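Local structure of phospholipase C-beta (PLC-beta) (Sepia officinalis, 3QR0) at residues 331-336 against 624-629; 562-567 against 591-596. The protein is a phospholipase C-beta, a multidomain signalling enzyme built from PH, EF-hand, TIM-barrel (X and Y) and C2 domains. All blocks are in the same frame, centred on the assembly; numbering follows the deposited sequence.

The two contacts adjoin in the X-Y barrel, their centres about 8 Å apart, with contact 2 nested in the long chain loop that contact 1 closes. Lys-625 of contact 1 ties them together: its NZ donates to Gly-592 O at 2.8 Å, and to Asn-564 O as well, so one ammonium reaches both segments of contact 2. A backbone bond runs from Ile-334 N to Gln-594 O at 2.9 Å, setting strand 332-334 beside the segment that leads into strand 595-596. The calcium ion is held by Asn-339, Glu-368, Asp-370 and Glu-417; segment 331-336 ends three residues before the first of these ligands.

Contact 1. Residues 331-336 against 624-629; sequences AYYINS and LKPEFM
The ring of Tyr-333 and the side chain of Lys-625 cross at about a right angle, the aliphatic part of the lysine lying over one ring face. Lys-625 CG sits almost on the ring normal, 3.6 Å from the centroid of Tyr-333, a CH-pi contact, while CD moves out over CE1. A bend at chi3 (-91°) then brings CE against the Ala-331 carbonyl group and sends NZ on to Gly-592 O and Asn-564 O. Around the tyrosine hydroxyl, Pro-626 CD approaches obliquely and Met-629 CE lies 3.9 Å from Tyr-333 OH, which is itself hydrogen-bonded to Trp-589 O. Tyr-332 has nearly the same first torsion as Tyr-333, but as the adjacent strand residue it projects to the other side. There Leu-624, its CG anti to the backbone N (chi1 -174°), lays CD1 over the Tyr-332 ring, 3.9 Å from the centroid and displaced toward CE1. The Tyr-332 hydroxyl is bound beyond the contact by Asn-324 O and Leu-327 N. Between the two tyrosines, Lys-625 N donates to Ala-331 O at 2.9 Å, nearly straight (164°) and in the carbonyl plane. Tyr-332 and Leu-624 form a non-hydrogen-bonded pair of an antiparallel two-strand arrangement, which joins the X-region strand 332-334 to the Y-region strand 622-624 within the split TIM-barrel fold of this family.

Contact 2. Residues 562-567 against 591-596; sequences DYNKKQ and AGCQLV
Two carboxamides, of Asn-564 and Gln-594, stand almost perpendicular, their planes 85° apart, and meet oxygen to oxygen, Asn-564 OD1 lying 3.5 Å from Gln-594 OE1. Asn-564 ND2 donates to Ala-591 O at 3.0 Å, nearly straight (171°), the acceptor lying in the amide plane, although the donor itself lies above the carbonyl plane of Ala-591. Cys-593 SG lies alongside, 3.5 Å from Asn-564 ND2, and at the other end of the amide, OD1 accepts a hydrogen bond from Thr-569 OG1. The amide of Gln-594, swung round by a bend at chi2 (87°), directs NE2 to Gln-567 O at 2.9 Å in a distinctly bent bond; NE2 also bonds Ala-330 O, and OE1 accepts from Thr-569 N, so that Thr-569 serves both of the facing amide oxygens. These partners fix which way the Gln-594 amide is turned and satisfy both of its buried ends. The Asn-564 side chain also packs closely on the glycine backbone, CB lying 3.2 Å from Gly-592 O. Gly-592, at positive phi, is the C-prime residue of the Schellman motif that ends helix 586-589. The contact thus unites two successive helix-to-strand loops, leading into the adjacent parallel strands 569-572 and 595-596, as in the beta/alpha repeats of a TIM barrel.

Contact 1. Residues 331-336 against 624-629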
ATOM      1  N   ALA A 331      -1.741  20.932  -5.083  1.00 22.16           N
ATOM      2  CA  ALA A 331      -0.740  20.318  -5.955  1.00 21.76           C
ATOM      3  C   ALA A 331      -0.542  18.807  -5.763  1.00 21.01           C
ATOM      4  O   ALA A 331       0.263  18.206  -6.461  1.00 21.01           O
ATOM      5  CB  ALA A 331       0.602  21.042  -5.782  1.00 22.22           C
ATOM      6  N   TYR A 332      -1.278  18.196  -4.840  1.00 20.59           N
ATOM      7  CA  TYR A 332      -1.022  16.812  -4.453  1.00 20.21           C
ATOM      8  C   TYR A 332      -2.213  15.899  -4.671  1.00 19.91           C
ATOM      9  O   TYR A 332      -3.361  16.323  -4.566  1.00 20.27           O
ATOM     10  CB  TYR A 332      -0.622  16.752  -2.977  1.00 20.04           C
ATOM     11  CG  TYR A 332       0.617  17.545  -2.687  1.00 20.16           C
ATOM     12  CD1 TYR A 332       1.872  16.949  -2.703  1.00 20.20           C
ATOM     13  CD2 TYR A 332       0.540  18.904  -2.424  1.00 21.03           C
ATOM     14  CE1 TYR A 332       3.025  17.692  -2.451  1.00 19.80           C
ATOM     15  CE2 TYR A 332       1.679  19.651  -2.176  1.00 21.54           C
ATOM     16  CZ  TYR A 332       2.914  19.043  -2.194  1.00 20.82           C
ATOM     17  OH  TYR A 332       4.030  19.802  -1.948  1.00 20.62           O
ATOM     18  N   TYR A 333      -1.925  14.636  -4.955  1.00 19.58           N
ATOM     19  CA  TYR A 333      -2.917  13.587  -4.811  1.00 19.27           C
ATOM     20  C   TYR A 333      -2.838  13.148  -3.352  1.00 19.28           C
ATOM     21  O   TYR A 333      -1.748  12.895  -2.843  1.00 19.24           O
ATOM     22  CB  TYR A 333      -2.616  12.411  -5.733  1.00 19.16           C
ATOM     23  CG  TYR A 333      -2.666  12.737  -7.205  1.00 19.84           C
ATOM     24  CD1 TYR A 333      -3.785  13.353  -7.768  1.00 21.23           C
ATOM     25  CD2 TYR A 333      -1.607  12.405  -8.042  1.00 20.40           C
ATOM     26  CE1 TYR A 333      -3.835  13.646  -9.128  1.00 21.67           C
ATOM     27  CE2 TYR A 333      -1.648  12.691  -9.403  1.00 21.27           C
ATOM     28  CZ  TYR A 333      -2.763  13.308  -9.941  1.00 21.55           C
ATOM     29  OH  TYR A 333      -2.800  13.595 -11.288  1.00 22.22           O
ATOM     30  N   ILE A 334      -3.986  13.088  -2.687  1.00 19.25           N
ATOM     31  CA  ILE A 334      -4.063  12.845  -1.246  1.00 19.40           C
ATOM     32  C   ILE A 334      -4.922  11.597  -1.002  1.00 19.63           C
ATOM     33  O   ILE A 334      -6.080  11.538  -1.418  1.00 19.91           O
ATOM     34  CB  ILE A 334      -4.670  14.060  -0.514  1.00 19.45           C
ATOM     35  CG1 ILE A 334      -3.899  15.343  -0.859  1.00 19.90           C
ATOM     36  CG2 ILE A 334      -4.679  13.832   1.001  1.00 19.29           C
ATOM     37  CD1 ILE A 334      -4.439  16.599  -0.183  1.00 20.40           C
ATOM     38  N   ASN A 335      -4.335  10.602  -0.343  1.00 19.60           N
ATOM     39  CA  ASN A 335      -4.969   9.302  -0.122  1.00 19.62           C
ATOM     40  C   ASN A 335      -6.254   9.465   0.706  1.00 19.86           C
ATOM     41  O   ASN A 335      -6.208   9.992   1.828  1.00 19.68           O
ATOM     42  CB  ASN A 335      -3.951   8.382   0.564  1.00 19.88           C
ATOM     43  CG  ASN A 335      -4.375   6.927   0.607  1.00 20.14           C
ATOM     44  OD1 ASN A 335      -5.442   6.544   0.131  1.00 21.44           O
ATOM     45  ND2 ASN A 335      -3.521   6.103   1.198  1.00 21.43           N
ATOM     46  N   SER A 336      -7.387   9.025   0.143  1.00 19.58           N
ATOM     47  CA  SER A 336      -8.715   9.367   0.657  1.00 19.78           C
ATOM     48  C   SER A 336      -9.703   8.197   0.759  1.00 19.81           C
ATOM     49  O   SER A 336      -9.822   7.377  -0.159  1.00 18.80           O
ATOM     50  CB  SER A 336      -9.341  10.445  -0.226  1.00 20.30           C
ATOM     51  OG  SER A 336      -8.543  11.612  -0.239  1.00 21.27           O
ATOM     52  N   LEU A 624       2.991  14.189  -5.144  1.00 21.18           N
ATOM     53  CA  LEU A 624       3.019  15.435  -5.899  1.00 21.97           C
ATOM     54  C   LEU A 624       2.515  15.182  -7.316  1.00 22.20           C
ATOM     55  O   LEU A 624       2.991  14.264  -7.985  1.00 22.71           O
ATOM     56  CB  LEU A 624       4.447  15.997  -5.937  1.00 22.37           C
ATOM     57  CG  LEU A 624       4.630  17.375  -6.577  1.00 23.04           C
ATOM     58  CD1 LEU A 624       3.846  18.414  -5.787  1.00 23.22           C
ATOM     59  CD2 LEU A 624       6.111  17.752  -6.658  1.00 23.83           C
ATOM     60  N   LYS A 625       1.557  15.984  -7.775  1.00 22.58           N
ATOM     61  CA  LYS A 625       1.069  15.868  -9.151  1.00 23.07           C
ATOM     62  C   LYS A 625       2.183  16.198 -10.165  1.00 23.66           C
ATOM     63  O   LYS A 625       3.098  16.971  -9.870  1.00 23.38           O
ATOM     64  CB  LYS A 625      -0.151  16.774  -9.383  1.00 23.45           C
ATOM     65  CG  LYS A 625      -1.399  16.347  -8.599  1.00 23.74           C
ATOM     66  CD  LYS A 625      -2.680  17.013  -9.116  1.00 25.16           C
ATOM     67  CE  LYS A 625      -2.980  18.301  -8.401  1.00 25.55           C
ATOM     68  NZ  LYS A 625      -4.103  19.064  -9.016  1.00 24.19           N
ATOM     69  N   PRO A 626       2.120  15.598 -11.365  1.00 24.47           N
ATOM     70  CA  PRO A 626       3.121  15.936 -12.383  1.00 25.12           C
ATOM     71  C   PRO A 626       3.192  17.445 -12.666  1.00 26.08           C
ATOM     72  O   PRO A 626       2.178  18.135 -12.605  1.00 25.50           O
ATOM     73  CB  PRO A 626       2.637  15.171 -13.618  1.00 25.38           C
ATOM     74  CG  PRO A 626       1.865  14.018 -13.076  1.00 24.83           C
ATOM     75  CD  PRO A 626       1.224  14.511 -11.803  1.00 24.35           C
ATOM     76  N   GLU A 627       4.389  17.945 -12.950  1.00 27.16           N
ATOM     77  CA  GLU A 627       4.600  19.381 -13.151  1.00 28.62           C
ATOM     78  C   GLU A 627       3.640  19.980 -14.178  1.00 29.06           C
ATOM     79  O   GLU A 627       3.087  21.064 -13.955  1.00 28.87           O
ATOM     80  CB  GLU A 627       6.047  19.664 -13.572  1.00 29.33           C
ATOM     81  CG  GLU A 627       6.436  21.132 -13.476  1.00 31.67           C
ATOM     82  CD  GLU A 627       7.895  21.379 -13.827  1.00 35.15           C
ATOM     83  OE1 GLU A 627       8.374  20.824 -14.839  1.00 37.68           O
ATOM     84  OE2 GLU A 627       8.559  22.138 -13.092  1.00 38.39           O
ATOM     85  N   PHE A 628       3.413  19.273 -15.285  1.00 29.37           N
ATOM     86  CA  PHE A 628       2.540  19.800 -16.334  1.00 30.44           C
ATOM     87  C   PHE A 628       1.110  20.036 -15.826  1.00 30.97           C
ATOM     88  O   PHE A 628       0.418  20.908 -16.345  1.00 31.66           O
ATOM     89  CB  PHE A 628       2.551  18.906 -17.585  1.00 30.48           C
ATOM     90  CG  PHE A 628       1.646  17.713 -17.500  1.00 29.79           C
ATOM     91  CD1 PHE A 628       0.379  17.745 -18.064  1.00 30.69           C
ATOM     92  CD2 PHE A 628       2.067  16.550 -16.872  1.00 29.80           C
ATOM     93  CE1 PHE A 628      -0.462  16.635 -17.994  1.00 30.53           C
ATOM     94  CE2 PHE A 628       1.234  15.439 -16.793  1.00 30.13           C
ATOM     95  CZ  PHE A 628      -0.032  15.482 -17.356  1.00 30.04           C
ATOM     96  N   MET A 629       0.694  19.274 -14.810  1.00 31.17           N
ATOM     97  CA  MET A 629      -0.631  19.421 -14.189  1.00 31.89           C
ATOM     98  C   MET A 629      -0.703  20.589 -13.212  1.00 31.90           C
ATOM     99  O   MET A 629      -1.796  20.960 -12.776  1.00 31.83           O
ATOM    100  CB  MET A 629      -1.015  18.153 -13.408  1.00 31.69           C
ATOM    101  CG  MET A 629      -1.047  16.875 -14.222  1.00 33.61           C
ATOM    102  SD  MET A 629      -2.552  16.713 -15.188  1.00 37.90           S
ATOM    103  CE  MET A 629      -3.748  16.378 -13.890  1.00 35.82           C
TER

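Contact 2. Residues 562-567 against 591-596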
ATOM      1  N   ASP A 562      -7.670  22.881 -14.742  1.00 24.49           N
ATOM      2  CA  ASP A 562      -7.240  24.217 -14.318  1.00 25.03           C
ATOM      3  C   ASP A 562      -7.770  24.586 -12.930  1.00 24.53           C
ATOM      4  O   ASP A 562      -7.041  25.144 -12.115  1.00 23.98           O
ATOM      5  CB  ASP A 562      -7.681  25.279 -15.329  1.00 25.91           C
ATOM      6  CG  ASP A 562      -6.770  25.359 -16.555  1.00 26.54           C
ATOM      7  OD1 ASP A 562      -7.060  26.200 -17.427  1.00 27.73           O
ATOM      8  OD2 ASP A 562      -5.781  24.601 -16.658  1.00 26.83           O
ATOM      9  N   TYR A 563      -9.036  24.276 -12.670  1.00 24.65           N
ATOM     10  CA  TYR A 563      -9.637  24.469 -11.342  1.00 24.57           C
ATOM     11  C   TYR A 563      -8.802  23.797 -10.243  1.00 23.73           C
ATOM     12  O   TYR A 563      -8.542  24.390  -9.186  1.00 23.31           O
ATOM     13  CB  TYR A 563     -11.078  23.932 -11.333  1.00 24.73           C
ATOM     14  CG  TYR A 563     -11.693  23.821  -9.956  1.00 25.43           C
ATOM     15  CD1 TYR A 563     -12.448  24.861  -9.417  1.00 26.36           C
ATOM     16  CD2 TYR A 563     -11.515  22.675  -9.189  1.00 25.96           C
ATOM     17  CE1 TYR A 563     -13.010  24.757  -8.145  1.00 26.99           C
ATOM     18  CE2 TYR A 563     -12.069  22.564  -7.921  1.00 25.95           C
ATOM     19  CZ  TYR A 563     -12.816  23.603  -7.406  1.00 26.42           C
ATOM     20  OH  TYR A 563     -13.353  23.474  -6.145  1.00 27.20           O
ATOM     21  N   ASN A 564      -8.364  22.570 -10.508  1.00 23.09           N
ATOM     22  CA  ASN A 564      -7.598  21.783  -9.538  1.00 22.54           C
ATOM     23  C   ASN A 564      -6.134  22.216  -9.354  1.00 22.68           C
ATOM     24  O   ASN A 564      -5.401  21.609  -8.574  1.00 22.46           O
ATOM     25  CB  ASN A 564      -7.664  20.293  -9.902  1.00 22.05           C
ATOM     26  CG  ASN A 564      -9.002  19.663  -9.545  1.00 22.19           C
ATOM     27  OD1 ASN A 564      -9.613  20.008  -8.532  1.00 22.38           O
ATOM     28  ND2 ASN A 564      -9.464  18.733 -10.374  1.00 22.82           N
ATOM     29  N   LYS A 565      -5.701  23.254 -10.064  1.00 23.12           N
ATOM     30  CA  LYS A 565      -4.372  23.807  -9.843  1.00 23.75           C
ATOM     31  C   LYS A 565      -4.332  24.704  -8.607  1.00 24.00           C
ATOM     32  O   LYS A 565      -3.287  24.840  -7.978  1.00 24.09           O
ATOM     33  CB  LYS A 565      -3.881  24.560 -11.081  1.00 24.26           C
ATOM     34  CG  LYS A 565      -3.677  23.634 -12.264  1.00 24.41           C
ATOM     35  CD  LYS A 565      -3.240  24.354 -13.517  1.00 25.45           C
ATOM     36  CE  LYS A 565      -3.096  23.369 -14.683  1.00 25.97           C
ATOM     37  NZ  LYS A 565      -3.135  24.070 -15.984  1.00 26.09           N
ATOM     38  N   LYS A 566      -5.473  25.293  -8.265  1.00 24.45           N
ATOM     39  CA  LYS A 566      -5.573  26.210  -7.134  1.00 25.05           C
ATOM     40  C   LYS A 566      -6.524  25.727  -6.043  1.00 25.01           C
ATOM     41  O   LYS A 566      -6.294  26.003  -4.867  1.00 25.53           O
ATOM     42  CB  LYS A 566      -6.006  27.587  -7.629  1.00 25.78           C
ATOM     43  CG  LYS A 566      -4.979  28.251  -8.522  1.00 26.15           C
ATOM     44  CD  LYS A 566      -5.463  29.611  -9.017  1.00 27.05           C
ATOM     45  CE  LYS A 566      -4.317  30.431  -9.585  1.00 26.91           C
ATOM     46  NZ  LYS A 566      -4.758  31.797  -9.985  1.00 27.08           N
ATOM     47  N   GLN A 567      -7.582  25.018  -6.431  1.00 24.84           N
ATOM     48  CA  GLN A 567      -8.605  24.561  -5.495  1.00 24.61           C
ATOM     49  C   GLN A 567      -8.678  23.043  -5.451  1.00 23.73           C
ATOM     50  O   GLN A 567      -8.146  22.356  -6.317  1.00 23.14           O
ATOM     51  CB  GLN A 567      -9.967  25.156  -5.857  1.00 25.07           C
ATOM     52  CG  GLN A 567     -10.022  26.667  -5.646  1.00 26.51           C
ATOM     53  CD  GLN A 567     -11.333  27.279  -6.075  1.00 27.43           C
ATOM     54  OE1 GLN A 567     -11.399  27.971  -7.087  1.00 27.34           O
ATOM     55  NE2 GLN A 567     -12.391  27.027  -5.305  1.00 28.28           N
ATOM     56  N   ALA A 591      -7.770  14.293 -14.067  1.00 22.67           N
ATOM     57  CA  ALA A 591      -8.249  15.680 -14.095  1.00 23.07           C
ATOM     58  C   ALA A 591      -7.643  16.530 -12.965  1.00 23.11           C
ATOM     59  O   ALA A 591      -8.033  17.687 -12.772  1.00 23.44           O
ATOM     60  CB  ALA A 591      -9.765  15.709 -14.010  1.00 23.38           C
ATOM     61  N   GLY A 592      -6.693  15.957 -12.225  1.00 22.26           N
ATOM     62  CA  GLY A 592      -6.008  16.666 -11.147  1.00 21.98           C
ATOM     63  C   GLY A 592      -6.760  16.722  -9.828  1.00 21.69           C
ATOM     64  O   GLY A 592      -6.366  17.486  -8.945  1.00 21.31           O
ATOM     65  N   CYS A 593      -7.827  15.921  -9.685  1.00 21.36           N
ATOM     66  CA  CYS A 593      -8.594  15.853  -8.429  1.00 21.74           C
ATOM     67  C   CYS A 593      -7.719  15.260  -7.336  1.00 20.79           C
ATOM     68  O   CYS A 593      -7.018  14.282  -7.568  1.00 20.72           O
ATOM     69  CB  CYS A 593      -9.869  15.005  -8.572  1.00 21.52           C
ATOM     70  SG  CYS A 593     -11.022  15.601  -9.822  1.00 25.07           S
ATOM     71  N   GLN A 594      -7.778  15.851  -6.149  1.00 20.52           N
ATOM     72  CA  GLN A 594      -6.846  15.531  -5.075  1.00 20.18           C
ATOM     73  C   GLN A 594      -7.380  14.490  -4.100  1.00 19.94           C
ATOM     74  O   GLN A 594      -6.633  13.614  -3.655  1.00 19.73           O
ATOM     75  CB  GLN A 594      -6.468  16.790  -4.298  1.00 20.23           C
ATOM     76  CG  GLN A 594      -5.885  17.894  -5.160  1.00 20.64           C
ATOM     77  CD  GLN A 594      -6.951  18.801  -5.754  1.00 20.21           C
ATOM     78  OE1 GLN A 594      -8.145  18.495  -5.709  1.00 19.10           O
ATOM     79  NE2 GLN A 594      -6.524  19.922  -6.300  1.00 18.91           N
ATOM     80  N   LEU A 595      -8.663  14.595  -3.765  1.00 19.90           N
ATOM     81  CA  LEU A 595      -9.267  13.748  -2.743  1.00 19.93           C
ATOM     82  C   LEU A 595     -10.228  12.755  -3.400  1.00 20.02           C
ATOM     83  O   LEU A 595     -11.443  12.927  -3.359  1.00 20.29           O
ATOM     84  CB  LEU A 595      -9.985  14.606  -1.694  1.00 20.30           C
ATOM     85  CG  LEU A 595      -9.128  15.592  -0.890  1.00 21.01           C
ATOM     86  CD1 LEU A 595     -10.012  16.550  -0.075  1.00 21.25           C
ATOM     87  CD2 LEU A 595      -8.167  14.858   0.023  1.00 21.29           C
ATOM     88  N   VAL A 596      -9.660  11.718  -4.011  1.00 19.48           N
ATOM     89  CA  VAL A 596     -10.438  10.728  -4.735  1.00 19.66           C
ATOM     90  C   VAL A 596     -10.793   9.580  -3.775  1.00 19.36           C
ATOM     91  O   VAL A 596     -10.046   8.609  -3.639  1.00 19.02           O
ATOM     92  CB  VAL A 596      -9.667  10.253  -5.978  1.00 19.53           C
ATOM     93  CG1 VAL A 596     -10.490   9.258  -6.783  1.00 19.99           C
ATOM     94  CG2 VAL A 596      -9.309  11.447  -6.837  1.00 20.08           C
TER